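Local atomic coordinates of Pre-mRNA-splicing factor SAD1 (Saccharomyces cerevisiae, PDB entry 4MSX), a protein that promotes assembly of newly made U4 snRNA into the U4/U6 snRNP and is required for pre-mRNA splicing, although it is a catalytically inactive deubiquitinase homologue. Residues A[148-160]-A[229-241]. Sequence-based numbering, arbitrary orientation. Where two conformers were deposited one is given.
Sequences LNSIKFAAYPTYC and ICVKKIWSPKLFK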
loop_
_atom_site.group_PDB
_atom_site.type_symbol
_atom_site.label_atom_id
_atom_site.label_comp_id
_atom_site.label_asym_id
_atom_site.label_seq_id
_atom_site.Cartn_x
_atom_site.Cartn_y
_atom_site.Cartn_z
ATOM N N LEU A 148 -4.585 -25.833 -10.773
ATOM C CA LEU A 148 -5.753 -25.155 -10.240
ATOM C C LEU A 148 -5.468 -24.445 -8.895
ATOM O O LEU A 148 -5.977 -23.326 -8.647
ATOM C CB LEU A 148 -6.913 -26.122 -10.107
ATOM C CG LEU A 148 -7.411 -26.694 -11.460
ATOM C CD1 LEU A 148 -8.696 -27.509 -11.291
ATOM C CD2 LEU A 148 -7.613 -25.574 -12.477
ATOM N N ASN A 149 -4.691 -25.092 -8.021
ATOM C CA ASN A 149 -4.285 -24.450 -6.775
ATOM C C ASN A 149 -3.596 -23.126 -7.108
ATOM O O ASN A 149 -3.838 -22.119 -6.472
ATOM C CB ASN A 149 -3.272 -25.319 -5.990
ATOM C CG ASN A 149 -3.907 -26.570 -5.372
ATOM O OD1 ASN A 149 -5.101 -26.587 -5.034
ATOM N ND2 ASN A 149 -3.098 -27.628 -5.218
ATOM N N SER A 150 -2.672 -23.185 -8.050
ATOM C CA SER A 150 -1.883 -22.041 -8.480
ATOM C C SER A 150 -2.808 -20.902 -8.922
ATOM O O SER A 150 -2.615 -19.748 -8.552
ATOM C CB SER A 150 -1.041 -22.493 -9.666
ATOM O OG SER A 150 -0.274 -21.469 -10.240
ATOM N N ILE A 151 -3.838 -21.223 -9.717
ATOM C CA ILE A 151 -4.728 -20.174 -10.230
ATOM C C ILE A 151 -5.616 -19.609 -9.165
ATOM O O ILE A 151 -5.799 -18.389 -9.068
ATOM C CB ILE A 151 -5.613 -20.716 -11.435
ATOM C CG1 ILE A 151 -4.706 -20.907 -12.638
ATOM C CG2 ILE A 151 -6.740 -19.736 -11.756
ATOM C CD1 ILE A 151 -5.381 -21.824 -13.737
ATOM N N LYS A 152 -6.105 -20.473 -8.286
ATOM C CA LYS A 152 -6.967 -20.002 -7.221
ATOM C C LYS A 152 -6.109 -19.098 -6.271
ATOM O O LYS A 152 -6.600 -18.106 -5.709
ATOM C CB LYS A 152 -7.494 -21.178 -6.411
ATOM C CG LYS A 152 -8.570 -20.813 -5.405
ATOM C CD LYS A 152 -9.115 -22.086 -4.770
ATOM C CE LYS A 152 -10.128 -21.808 -3.685
ATOM N NZ LYS A 152 -10.699 -23.089 -3.137
ATOM N N PHE A 153 -4.841 -19.445 -6.119
ATOM C CA PHE A 153 -3.962 -18.645 -5.241
ATOM C C PHE A 153 -3.687 -17.241 -5.870
ATOM O O PHE A 153 -3.578 -16.231 -5.151
ATOM C CB PHE A 153 -2.667 -19.356 -5.054
ATOM C CG PHE A 153 -1.802 -18.769 -3.953
ATOM C CD1 PHE A 153 -1.034 -17.633 -4.184
ATOM C CD2 PHE A 153 -1.754 -19.381 -2.703
ATOM C CE1 PHE A 153 -0.204 -17.108 -3.174
ATOM C CE2 PHE A 153 -0.912 -18.852 -1.671
ATOM C CZ PHE A 153 -0.144 -17.737 -1.929
ATOM N N ALA A 154 -3.570 -17.181 -7.202
ATOM C CA ALA A 154 -3.380 -15.909 -7.899
ATOM C C ALA A 154 -4.580 -14.984 -7.700
ATOM O O ALA A 154 -4.424 -13.740 -7.653
ATOM C CB ALA A 154 -3.138 -16.141 -9.437
ATOM N N ALA A 155 -5.778 -15.573 -7.610
ATOM C CA ALA A 155 -7.001 -14.799 -7.376
ATOM C C ALA A 155 -7.197 -14.403 -5.898
ATOM O O ALA A 155 -7.808 -13.362 -5.601
ATOM C CB ALA A 155 -8.256 -15.599 -7.864
ATOM N N TYR A 156 -6.687 -15.229 -4.978
ATOM C CA TYR A 156 -6.930 -15.014 -3.570
ATOM C C TYR A 156 -5.828 -15.714 -2.739
ATOM O O TYR A 156 -5.991 -16.823 -2.337
ATOM C CB TYR A 156 -8.325 -15.545 -3.223
ATOM C CG TYR A 156 -8.733 -15.244 -1.816
ATOM C CD1 TYR A 156 -9.307 -14.018 -1.507
ATOM C CD2 TYR A 156 -8.540 -16.161 -0.782
ATOM C CE1 TYR A 156 -9.687 -13.687 -0.226
ATOM C CE2 TYR A 156 -8.918 -15.826 0.547
ATOM C CZ TYR A 156 -9.470 -14.563 0.805
ATOM O OH TYR A 156 -9.893 -14.170 2.056
ATOM N N PRO A 157 -4.658 -15.078 -2.578
ATOM C CA PRO A 157 -3.530 -15.686 -1.870
ATOM C C PRO A 157 -3.942 -16.080 -0.457
ATOM O O PRO A 157 -4.737 -15.371 0.158
ATOM C CB PRO A 157 -2.467 -14.569 -1.843
ATOM C CG PRO A 157 -2.792 -13.753 -3.098
ATOM C CD PRO A 157 -4.315 -13.761 -3.128
ATOM N N THR A 158 -3.432 -17.222 0.006
ATOM C CA THR A 158 -3.762 -17.749 1.328
ATOM C C THR A 158 -2.461 -18.015 2.073
ATOM O O THR A 158 -1.412 -18.259 1.464
ATOM C CB THR A 158 -4.574 -19.076 1.253
ATOM O OG1 THR A 158 -3.948 -19.954 0.310
ATOM C CG2 THR A 158 -6.030 -18.809 0.828
ATOM N N TYR A 159 -2.495 -17.916 3.401
ATOM C CA TYR A 159 -1.257 -17.981 4.161
ATOM C C TYR A 159 -1.569 -18.704 5.484
ATOM O O TYR A 159 -2.699 -18.640 5.943
ATOM C CB TYR A 159 -0.768 -16.549 4.537
ATOM C CG TYR A 159 -0.486 -15.686 3.303
ATOM C CD1 TYR A 159 0.754 -15.742 2.680
ATOM C CD2 TYR A 159 -1.478 -14.868 2.750
ATOM C CE1 TYR A 159 1.023 -14.999 1.543
ATOM C CE2 TYR A 159 -1.196 -14.073 1.611
ATOM C CZ TYR A 159 0.053 -14.169 1.017
ATOM O OH TYR A 159 0.408 -13.461 -0.093
ATOM N N CYS A 160 -0.580 -19.360 6.077
ATOM C CA CYS A 160 -0.709 -19.861 7.443
ATOM C C CYS A 160 0.388 -19.165 8.229
ATOM O O CYS A 160 1.351 -18.673 7.635
ATOM C CB CYS A 160 -0.495 -21.387 7.490
ATOM S SG CYS A 160 1.162 -21.792 6.997
ATOM N N ILE A 229 -7.640 -8.071 0.103
ATOM C CA ILE A 229 -7.090 -8.777 -1.031
ATOM C C ILE A 229 -5.848 -8.054 -1.616
ATOM O O ILE A 229 -4.918 -8.717 -2.061
ATOM C CB ILE A 229 -8.222 -9.094 -2.093
ATOM C CG1 ILE A 229 -9.158 -10.180 -1.479
ATOM C CG2 ILE A 229 -7.613 -9.505 -3.420
ATOM C CD1 ILE A 229 -10.502 -10.314 -2.140
ATOM N N CYS A 230 -5.851 -6.708 -1.678
ATOM C CA CYS A 230 -4.639 -5.995 -2.130
ATOM C C CYS A 230 -3.426 -6.388 -1.261
ATOM O O CYS A 230 -2.311 -6.624 -1.774
ATOM C CB CYS A 230 -4.829 -4.477 -1.983
ATOM S SG CYS A 230 -6.079 -3.847 -3.215
ATOM N N VAL A 231 -3.641 -6.373 0.057
ATOM C CA VAL A 231 -2.527 -6.649 1.012
ATOM C C VAL A 231 -2.068 -8.100 0.814
ATOM O O VAL A 231 -0.877 -8.371 0.741
ATOM C CB VAL A 231 -2.943 -6.393 2.485
ATOM C CG1 VAL A 231 -1.801 -6.847 3.453
ATOM C CG2 VAL A 231 -3.307 -4.902 2.686
ATOM N N LYS A 232 -3.026 -9.020 0.642
ATOM C CA LYS A 232 -2.641 -10.423 0.367
ATOM C C LYS A 232 -1.843 -10.593 -0.925
ATOM O O LYS A 232 -0.895 -11.415 -0.987
ATOM C CB LYS A 232 -3.875 -11.321 0.318
ATOM C CG LYS A 232 -4.575 -11.454 1.703
ATOM C CD LYS A 232 -5.978 -12.098 1.446
ATOM C CE LYS A 232 -6.898 -12.085 2.634
ATOM N NZ LYS A 232 -6.391 -12.992 3.621
ATOM N N LYS A 233 -2.184 -9.825 -1.969
ATOM C CA LYS A 233 -1.391 -9.921 -3.189
ATOM C C LYS A 233 -0.057 -9.274 -3.048
ATOM O O LYS A 233 0.912 -9.743 -3.657
ATOM C CB LYS A 233 -2.152 -9.233 -4.380
ATOM C CG LYS A 233 -3.371 -10.087 -4.797
ATOM C CD LYS A 233 -4.278 -9.321 -5.824
ATOM C CE LYS A 233 -5.366 -10.293 -6.353
ATOM N NZ LYS A 233 -6.304 -9.469 -7.299
ATOM N N ILE A 234 0.012 -8.136 -2.311
ATOM C CA ILE A 234 1.317 -7.454 -2.172
ATOM C C ILE A 234 2.374 -8.427 -1.615
ATOM O O ILE A 234 3.570 -8.360 -1.970
ATOM C CB ILE A 234 1.146 -6.222 -1.259
ATOM C CG1 ILE A 234 0.480 -5.094 -2.104
ATOM C CG2 ILE A 234 2.501 -5.782 -0.605
ATOM C CD1 ILE A 234 -0.047 -3.944 -1.201
ATOM N N TRP A 235 1.918 -9.341 -0.756
ATOM C CA TRP A 235 2.864 -10.286 -0.103
ATOM C C TRP A 235 2.978 -11.635 -0.842
ATOM O O TRP A 235 3.705 -12.528 -0.405
ATOM C CB TRP A 235 2.481 -10.499 1.385
ATOM C CG TRP A 235 2.980 -9.288 2.144
ATOM C CD1 TRP A 235 2.269 -8.159 2.496
ATOM C CD2 TRP A 235 4.317 -9.075 2.556
ATOM N NE1 TRP A 235 3.129 -7.247 3.154
ATOM C CE2 TRP A 235 4.388 -7.795 3.171
ATOM C CE3 TRP A 235 5.485 -9.856 2.477
ATOM C CZ2 TRP A 235 5.612 -7.281 3.718
ATOM C CZ3 TRP A 235 6.673 -9.360 2.991
ATOM C CH2 TRP A 235 6.732 -8.083 3.628
ATOM N N SER A 236 2.260 -11.801 -1.963
ATOM C CA SER A 236 2.225 -13.129 -2.551
ATOM C C SER A 236 3.599 -13.585 -3.005
ATOM O O SER A 236 4.292 -12.870 -3.742
ATOM C CB SER A 236 1.255 -13.176 -3.755
ATOM O OG SER A 236 1.521 -14.384 -4.449
ATOM N N PRO A 237 4.024 -14.786 -2.568
ATOM C CA PRO A 237 5.304 -15.334 -3.049
ATOM C C PRO A 237 5.155 -16.141 -4.369
ATOM O O PRO A 237 6.129 -16.753 -4.803
ATOM C CB PRO A 237 5.734 -16.303 -1.903
ATOM C CG PRO A 237 4.437 -16.851 -1.391
ATOM C CD PRO A 237 3.393 -15.649 -1.557
ATOM N N LYS A 238 3.970 -16.137 -4.973
ATOM C CA LYS A 238 3.732 -16.893 -6.222
ATOM C C LYS A 238 3.057 -16.062 -7.343
ATOM O O LYS A 238 2.254 -16.579 -8.133
ATOM C CB LYS A 238 2.837 -18.101 -5.885
ATOM C CG LYS A 238 3.564 -19.141 -5.025
ATOM C CD LYS A 238 2.609 -19.967 -4.114
ATOM C CE LYS A 238 1.414 -20.576 -4.798
ATOM N NZ LYS A 238 0.743 -21.647 -3.945
ATOM N N LEU A 239 3.357 -14.774 -7.400
ATOM C CA LEU A 239 2.738 -13.909 -8.412
ATOM C C LEU A 239 3.025 -14.415 -9.827
ATOM O O LEU A 239 4.138 -14.805 -10.118
ATOM C CB LEU A 239 3.344 -12.494 -8.293
ATOM C CG LEU A 239 2.939 -11.736 -7.019
ATOM C CD1 LEU A 239 3.723 -10.401 -6.915
ATOM C CD2 LEU A 239 1.430 -11.473 -7.034
ATOM N N PHE A 240 2.065 -14.292 -10.744
ATOM C CA PHE A 240 2.355 -14.641 -12.137
ATOM C C PHE A 240 3.268 -13.624 -12.782
ATOM O O PHE A 240 4.140 -13.977 -13.567
ATOM C CB PHE A 240 1.043 -14.790 -12.910
ATOM C CG PHE A 240 0.253 -16.038 -12.517
ATOM C CD1 PHE A 240 0.787 -16.979 -11.637
ATOM C CD2 PHE A 240 -1.036 -16.253 -13.033
ATOM C CE1 PHE A 240 0.053 -18.131 -11.261
ATOM C CE2 PHE A 240 -1.780 -17.395 -12.669
ATOM C CZ PHE A 240 -1.247 -18.333 -11.793
ATOM N N LYS A 241 3.079 -12.351 -12.433
ATOM C CA LYS A 241 4.020 -11.324 -12.844
ATOM C C LYS A 241 4.352 -10.456 -11.622
ATOM O O LYS A 241 3.498 -10.209 -10.780
ATOM C CB LYS A 241 3.458 -10.456 -13.975
ATOM C CG LYS A 241 2.137 -9.809 -13.655
ATOM C CD LYS A 241 1.500 -9.236 -14.965
ATOM C CE LYS A 241 0.207 -8.463 -14.681
ATOM N NZ LYS A 241 -0.841 -9.325 -14.011
HETATM O O HOH W 1 -0.139 -18.814 -7.797
HETATM O O HOH W 2 -8.432 -11.257 -7.164
HETATM O O HOH W 3 -6.274 -15.543 2.461
#
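This contact joins helix 146-155 and the chain after it, assigned at least in part to the predicted degenerate UBP-type zinc finger, to the USP domain. F153 of the helix and Y159 beyond it meet the end of helix 222-234 and the loop that follows. The F153 ring is sandwiched. K238 NZ lies 3.9 Å from the F153 ring centroid in a cation-pi contact, and K238 CE over the same face makes a CH-pi contact. P157 CA covers the opposite face, and S236 OG sits in plane at the edge, 3.5 Å from F153 CE1. The same S236 OG accepts a hydrogen bond from the backbone N of K238, an ST turn. Losing the ring to an alanine here would probably leave the K238 ammonium without its aromatic partner and open a gap between P157 and K238. Further along, A154 CB packs over the F240 ring, toward its rim, 3.7 Å from F240 CE2. S150 OG meets that ring at its edge and hydrogen-bonds to R71 NH1. K233 NZ reaches A155 O through a water and forms a salt bridge with D77. With CG anti to the carbonyl carbon (chi1 -61°), the Y159 ring points at the helix end, where Y159 OH donates to K232 O at 2.6 Å, in the carbonyl plane.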